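Hellethionin-D (Helleborus purpurascens, PDB 3SZS) is a small secreted plant-defence thionin, toxic to animal cells and apparently acting at the level of the cell membrane, though its precise function is not known. Local coordinates at residues N11-C16 and C32-T37; A15-G20 and P24-L29. One frame throughout, in Å; residues are numbered along the deposited sequence.

Interaction 1 (N11-C16 and C32-T37)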
loop_
_atom_site.group_PDB
_atom_site.type_symbol
_atom_site.label_atom_id
_atom_site.label_comp_id
_atom_site.label_asym_id
_atom_site.label_seq_id
_atom_site.Cartn_x
_atom_site.Cartn_y
_atom_site.Cartn_z
ATOM N N ASN A 11 -0.718 -5.979 5.012
ATOM C CA ASN A 11 0.469 -6.347 5.779
ATOM C C ASN A 11 1.699 -6.320 4.914
ATOM O O ASN A 11 2.764 -5.888 5.349
ATOM C CB ASN A 11 0.306 -7.727 6.395
ATOM C CG ASN A 11 -0.558 -7.696 7.614
ATOM O OD1 ASN A 11 -0.073 -7.404 8.710
ATOM N ND2 ASN A 11 -1.849 -7.993 7.447
ATOM N N CYS A 12 1.541 -6.782 3.678
ATOM C CA CYS A 12 2.594 -6.678 2.701
ATOM C C CYS A 12 3.091 -5.225 2.659
ATOM O O CYS A 12 4.282 -4.981 2.800
ATOM C CB CYS A 12 2.105 -7.171 1.327
ATOM S SG CYS A 12 3.344 -7.083 -0.006
ATOM N N TYR A 13 2.164 -4.272 2.513
ATOM C CA TYR A 13 2.511 -2.858 2.339
ATOM C C TYR A 13 3.228 -2.267 3.547
ATOM O O TYR A 13 4.271 -1.621 3.398
ATOM C CB TYR A 13 1.272 -2.003 2.030
ATOM C CG TYR A 13 1.611 -0.543 1.797
ATOM C CD1 TYR A 13 1.892 -0.074 0.515
ATOM C CD2 TYR A 13 1.675 0.366 2.860
ATOM C CE1 TYR A 13 2.226 1.265 0.288
ATOM C CE2 TYR A 13 2.005 1.714 2.643
ATOM C CZ TYR A 13 2.288 2.155 1.351
ATOM O OH TYR A 13 2.624 3.483 1.103
ATOM N N ASN A 14 2.657 -2.459 4.733
ATOM C CA ASN A 14 3.261 -1.912 5.950
ATOM C C ASN A 14 4.674 -2.435 6.218
ATOM O O ASN A 14 5.566 -1.652 6.555
ATOM C CB ASN A 14 2.374 -2.152 7.170
ATOM C CG ASN A 14 1.071 -1.381 7.102
ATOM O OD1 ASN A 14 0.946 -0.404 6.361
ATOM N ND2 ASN A 14 0.088 -1.824 7.871
ATOM N N ALA A 15 4.879 -3.745 6.062
ATOM C CA ALA A 15 6.206 -4.339 6.279
ATOM C C ALA A 15 7.202 -3.815 5.241
ATOM O O ALA A 15 8.353 -3.505 5.571
ATOM C CB ALA A 15 6.136 -5.866 6.248
ATOM N N CYS A 16 6.740 -3.711 3.995
ATOM C CA CYS A 16 7.524 -3.155 2.902
ATOM C C CYS A 16 7.989 -1.743 3.243
ATOM O O CYS A 16 9.175 -1.421 3.116
ATOM C CB CYS A 16 6.684 -3.147 1.615
ATOM S SG CYS A 16 7.437 -2.410 0.163
ATOM N N CYS A 32 -0.880 -2.426 -4.249
ATOM C CA CYS A 32 -1.597 -1.310 -3.585
ATOM C C CYS A 32 -1.436 -0.006 -4.364
ATOM O O CYS A 32 -0.599 0.091 -5.269
ATOM C CB CYS A 32 -1.122 -1.099 -2.139
ATOM S SG CYS A 32 -1.189 -2.573 -1.092
ATOM N N ILE A 33 -2.238 0.994 -3.988
ATOM C CA ILE A 33 -2.277 2.289 -4.676
ATOM C C ILE A 33 -2.255 3.456 -3.688
ATOM O O ILE A 33 -2.458 3.266 -2.488
ATOM C CB ILE A 33 -3.529 2.415 -5.596
ATOM C CG1 ILE A 33 -4.840 2.303 -4.792
ATOM C CG2 ILE A 33 -3.480 1.357 -6.689
ATOM C CD1 ILE A 33 -6.106 2.439 -5.638
ATOM N N HIS A 34 -2.012 4.658 -4.207
ATOM C CA HIS A 34 -1.951 5.867 -3.389
ATOM C C HIS A 34 -2.866 6.938 -3.930
ATOM O O HIS A 34 -2.813 7.260 -5.121
ATOM C CB HIS A 34 -0.527 6.406 -3.317
ATOM C CG HIS A 34 0.392 5.527 -2.539
ATOM N ND1 HIS A 34 1.156 4.543 -3.130
ATOM C CD2 HIS A 34 0.638 5.452 -1.208
ATOM C CE1 HIS A 34 1.837 3.903 -2.194
ATOM N NE2 HIS A 34 1.542 4.438 -1.021
ATOM N N VAL A 35 -3.682 7.493 -3.030
ATOM C CA VAL A 35 -4.691 8.502 -3.352
ATOM C C VAL A 35 -4.465 9.772 -2.530
ATOM O O VAL A 35 -3.897 9.711 -1.444
ATOM C CB VAL A 35 -6.119 7.980 -3.056
ATOM C CG1 VAL A 35 -6.428 6.758 -3.905
ATOM C CG2 VAL A 35 -6.282 7.651 -1.575
ATOM N N THR A 36 -4.915 10.914 -3.044
ATOM C CA THR A 36 -4.826 12.195 -2.331
ATOM C C THR A 36 -6.154 12.563 -1.643
ATOM O O THR A 36 -6.393 13.727 -1.319
ATOM C CB THR A 36 -4.411 13.339 -3.287
ATOM O OG1 THR A 36 -5.412 13.512 -4.298
ATOM C CG2 THR A 36 -3.073 13.030 -3.950
ATOM N N THR A 37 -7.001 11.558 -1.418
ATOM C CA THR A 37 -8.297 11.723 -0.765
ATOM C C THR A 37 -8.311 10.945 0.550
ATOM O O THR A 37 -7.356 10.237 0.867
ATOM C CB THR A 37 -9.426 11.215 -1.674
ATOM O OG1 THR A 37 -9.146 9.865 -2.069
ATOM C CG2 THR A 37 -9.534 12.084 -2.918
#
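Y13 and C32 form the buried end of this contact, in ordinary van der Waals packing: CB of Y13 lies 4.0 Å from SG of C32, and CD1 of Y13 is 4.1 Å from CB of C32. The chi1 of Y13, -178°, sets CG anti to the backbone N and carries the ring from helix 7-18 across to strand 32-34. The sulfur of C32 stands 5.3 Å from the centroid of the Y13 ring, 60° off its normal, an oblique sulfur-aromatic contact. The Y13 side chain also touches S2 and C4 of strand 2-4 and Q23 and C26 of helix 23-29.

H34 provides the partly exposed, solvent-side end, held by a short polar bond. Its side chain approaches Y13 from the opposite direction, and OH of Y13 is 2.6 Å from NE2 of H34, a hydrogen bond in which either could be the donor. The hydroxyl sits in the imidazole plane, at the ring edge, which fits a bond to the ring nitrogen. The two rings, with centroids 5.4 Å apart and planes at 55°, meet rim to rim, so the polar bond rather than stacking joins them. Beyond H34 the chain runs away from the helix.

C32 is also disulfide-bonded to C4 of the paired strand 2-4. A helix packed by its tyrosine on a small antiparallel sheet, with cystine beside the ring, fits the compact disulfide-rich fold of the plant thionins.

Interaction 2 (A15-G20 and P24-L29). With NA (sodium ion), chain L; NA (sodium ion), chain J.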
loop_
_atom_site.group_PDB
_atom_site.type_symbol
_atom_site.label_atom_id
_atom_site.label_comp_id
_atom_site.label_asym_id
_atom_site.label_seq_id
_atom_site.Cartn_x
_atom_site.Cartn_y
_atom_site.Cartn_z
ATOM N N ALA A 15 4.879 -3.745 6.062
ATOM C CA ALA A 15 6.206 -4.339 6.279
ATOM C C ALA A 15 7.202 -3.815 5.241
ATOM O O ALA A 15 8.353 -3.505 5.571
ATOM C CB ALA A 15 6.136 -5.866 6.248
ATOM N N CYS A 16 6.740 -3.711 3.995
ATOM C CA CYS A 16 7.524 -3.155 2.902
ATOM C C CYS A 16 7.989 -1.743 3.243
ATOM O O CYS A 16 9.175 -1.421 3.116
ATOM C CB CYS A 16 6.684 -3.147 1.615
ATOM S SG CYS A 16 7.437 -2.410 0.163
ATOM N N ARG A 17 7.057 -0.897 3.687
ATOM C CA ARG A 17 7.414 0.486 4.029
ATOM C C ARG A 17 8.384 0.547 5.198
ATOM O O ARG A 17 9.371 1.304 5.169
ATOM C CB ARG A 17 6.164 1.291 4.364
ATOM C CG ARG A 17 5.274 1.511 3.170
ATOM C CD ARG A 17 5.832 2.588 2.265
ATOM N NE ARG A 17 5.616 3.919 2.828
ATOM C CZ ARG A 17 6.417 4.967 2.653
ATOM N NH1 ARG A 17 7.543 4.876 1.944
ATOM N NH2 ARG A 17 6.090 6.120 3.209
ATOM N N PHE A 18 8.095 -0.248 6.225
ATOM C CA PHE A 18 8.904 -0.251 7.454
ATOM C C PHE A 18 10.362 -0.651 7.183
ATOM O O PHE A 18 11.281 -0.119 7.819
ATOM C CB PHE A 18 8.297 -1.206 8.477
ATOM C CG PHE A 18 8.874 -1.068 9.858
ATOM C CD1 PHE A 18 8.407 -0.089 10.723
ATOM C CD2 PHE A 18 9.889 -1.920 10.294
ATOM C CE1 PHE A 18 8.936 0.038 12.010
ATOM C CE2 PHE A 18 10.423 -1.794 11.587
ATOM C CZ PHE A 18 9.943 -0.826 12.438
ATOM N N THR A 19 10.577 -1.597 6.266
ATOM C CA THR A 19 11.941 -2.063 5.979
ATOM C C THR A 19 12.622 -1.281 4.831
ATOM O O THR A 19 13.639 -1.730 4.283
ATOM C CB THR A 19 11.998 -3.583 5.712
ATOM O OG1 THR A 19 11.266 -3.900 4.526
ATOM C CG2 THR A 19 11.433 -4.366 6.904
ATOM N N GLY A 20 12.055 -0.120 4.479
ATOM C CA GLY A 20 12.723 0.852 3.625
ATOM C C GLY A 20 12.108 1.122 2.258
ATOM O O GLY A 20 12.665 1.887 1.467
ATOM N N PRO A 24 5.891 4.050 -4.275
ATOM C CA PRO A 24 5.605 3.334 -5.517
ATOM C C PRO A 24 6.054 1.860 -5.503
ATOM O O PRO A 24 5.332 0.999 -6.005
ATOM C CB PRO A 24 6.342 4.164 -6.582
ATOM C CG PRO A 24 6.514 5.495 -5.975
ATOM C CD PRO A 24 6.753 5.221 -4.521
ATOM N N THR A 25 7.204 1.576 -4.897
ATOM C CA THR A 25 7.698 0.182 -4.744
ATOM C C THR A 25 6.717 -0.664 -3.991
ATOM O O THR A 25 6.283 -1.753 -4.456
ATOM C CB THR A 25 9.060 0.140 -4.011
ATOM O OG1 THR A 25 10.084 0.534 -4.921
ATOM C CG2 THR A 25 9.357 -1.285 -3.429
ATOM N N CYS A 26 6.307 -0.166 -2.834
ATOM C CA CYS A 26 5.406 -0.954 -1.997
ATOM C C CYS A 26 4.042 -1.142 -2.657
ATOM O O CYS A 26 3.386 -2.182 -2.495
ATOM C CB CYS A 26 5.320 -0.333 -0.605
ATOM S SG CYS A 26 6.932 -0.399 0.243
ATOM N N GLY A 27 3.614 -0.142 -3.422
ATOM C CA GLY A 27 2.382 -0.271 -4.183
ATOM C C GLY A 27 2.500 -1.347 -5.239
ATOM O O GLY A 27 1.558 -2.099 -5.470
ATOM N N ILE A 28 3.661 -1.406 -5.884
ATOM C CA ILE A 28 3.921 -2.373 -6.946
ATOM C C ILE A 28 4.032 -3.781 -6.385
ATOM O O ILE A 28 3.400 -4.710 -6.898
ATOM C CB ILE A 28 5.208 -2.045 -7.761
ATOM C CG1 ILE A 28 4.966 -0.831 -8.652
ATOM C CG2 ILE A 28 5.643 -3.248 -8.651
ATOM C CD1 ILE A 28 6.267 -0.260 -9.253
ATOM N N LEU A 29 4.822 -3.930 -5.326
ATOM C CA LEU A 29 5.094 -5.261 -4.762
ATOM C C LEU A 29 3.863 -5.862 -4.089
ATOM O O LEU A 29 3.644 -7.081 -4.152
ATOM C CB LEU A 29 6.282 -5.207 -3.787
ATOM C CG LEU A 29 7.600 -4.756 -4.439
ATOM C CD1 LEU A 29 8.736 -4.689 -3.427
ATOM C CD2 LEU A 29 7.981 -5.659 -5.599
HETATM NA NA NA L . 10.079 3.463 3.812
HETATM NA NA NA J . 9.290 1.945 -7.339
HETATM O O HOH W 1 9.092 5.404 5.356
#
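A disulfide between the two helices of the thionin fold defines this contact, joining the C-terminal end of helix 7-18 to helix 23-29. SG of C16 is bonded to SG of C26 at 2.1 Å, with a torsion of -88° about the S-S bond, close in magnitude to the relaxed 90°. The two halves reach the bridge differently: C16 holds its sulfur anti to the backbone N (chi1 177°), whereas C26 turns its sulfur anti to the carbonyl carbon (chi1 -64°). The backbones come closest here, the CA atoms of C16 and C26 being 5.8 Å apart.

Apolar packing around the cystine is light. CD of R17 lies 3.8 Å from SG of C26, brought alongside by the bend at chi2, while CD1 of L29 reaches SG of C16 only at 4.4 Å. No hydrogen bond crosses between the segments, so the covalent link is the principal tie.

Helix 7-18 ends in a Schellman motif, with bonds from G21 N to C16 O and from G20 N to R17 O and with G20, at positive phi, as the C' residue. One sodium ion is coordinated by R17 O at 2.6 Å, by G21 O and by a water; a second is bound by OG1 of T25 at 2.9 Å. A15 O accepts hydrogen bonds from both N and OG1 of T19, which reach it from opposite faces of its plane, OG1 of T19 lying 3.1 Å from A15 O.

From the N terminus, strand 2-4 leads into helix 7-18, the starting element of both contacts. Interaction 2 closes first, over the short turn between this helix and helix 23-29. Interaction 1 starts slightly earlier and closes later, at strand 32-34, so the closure of interaction 2 is largely nested within it; the segments share A15 and C16. Their centres lie 8 Å apart and they touch directly: CE1 of Y13 packs at 3.6 Å against CB of C26, and N of C32 probably donates a hydrogen bond to O of G27. Together they tie both helices to the two-stranded sheet.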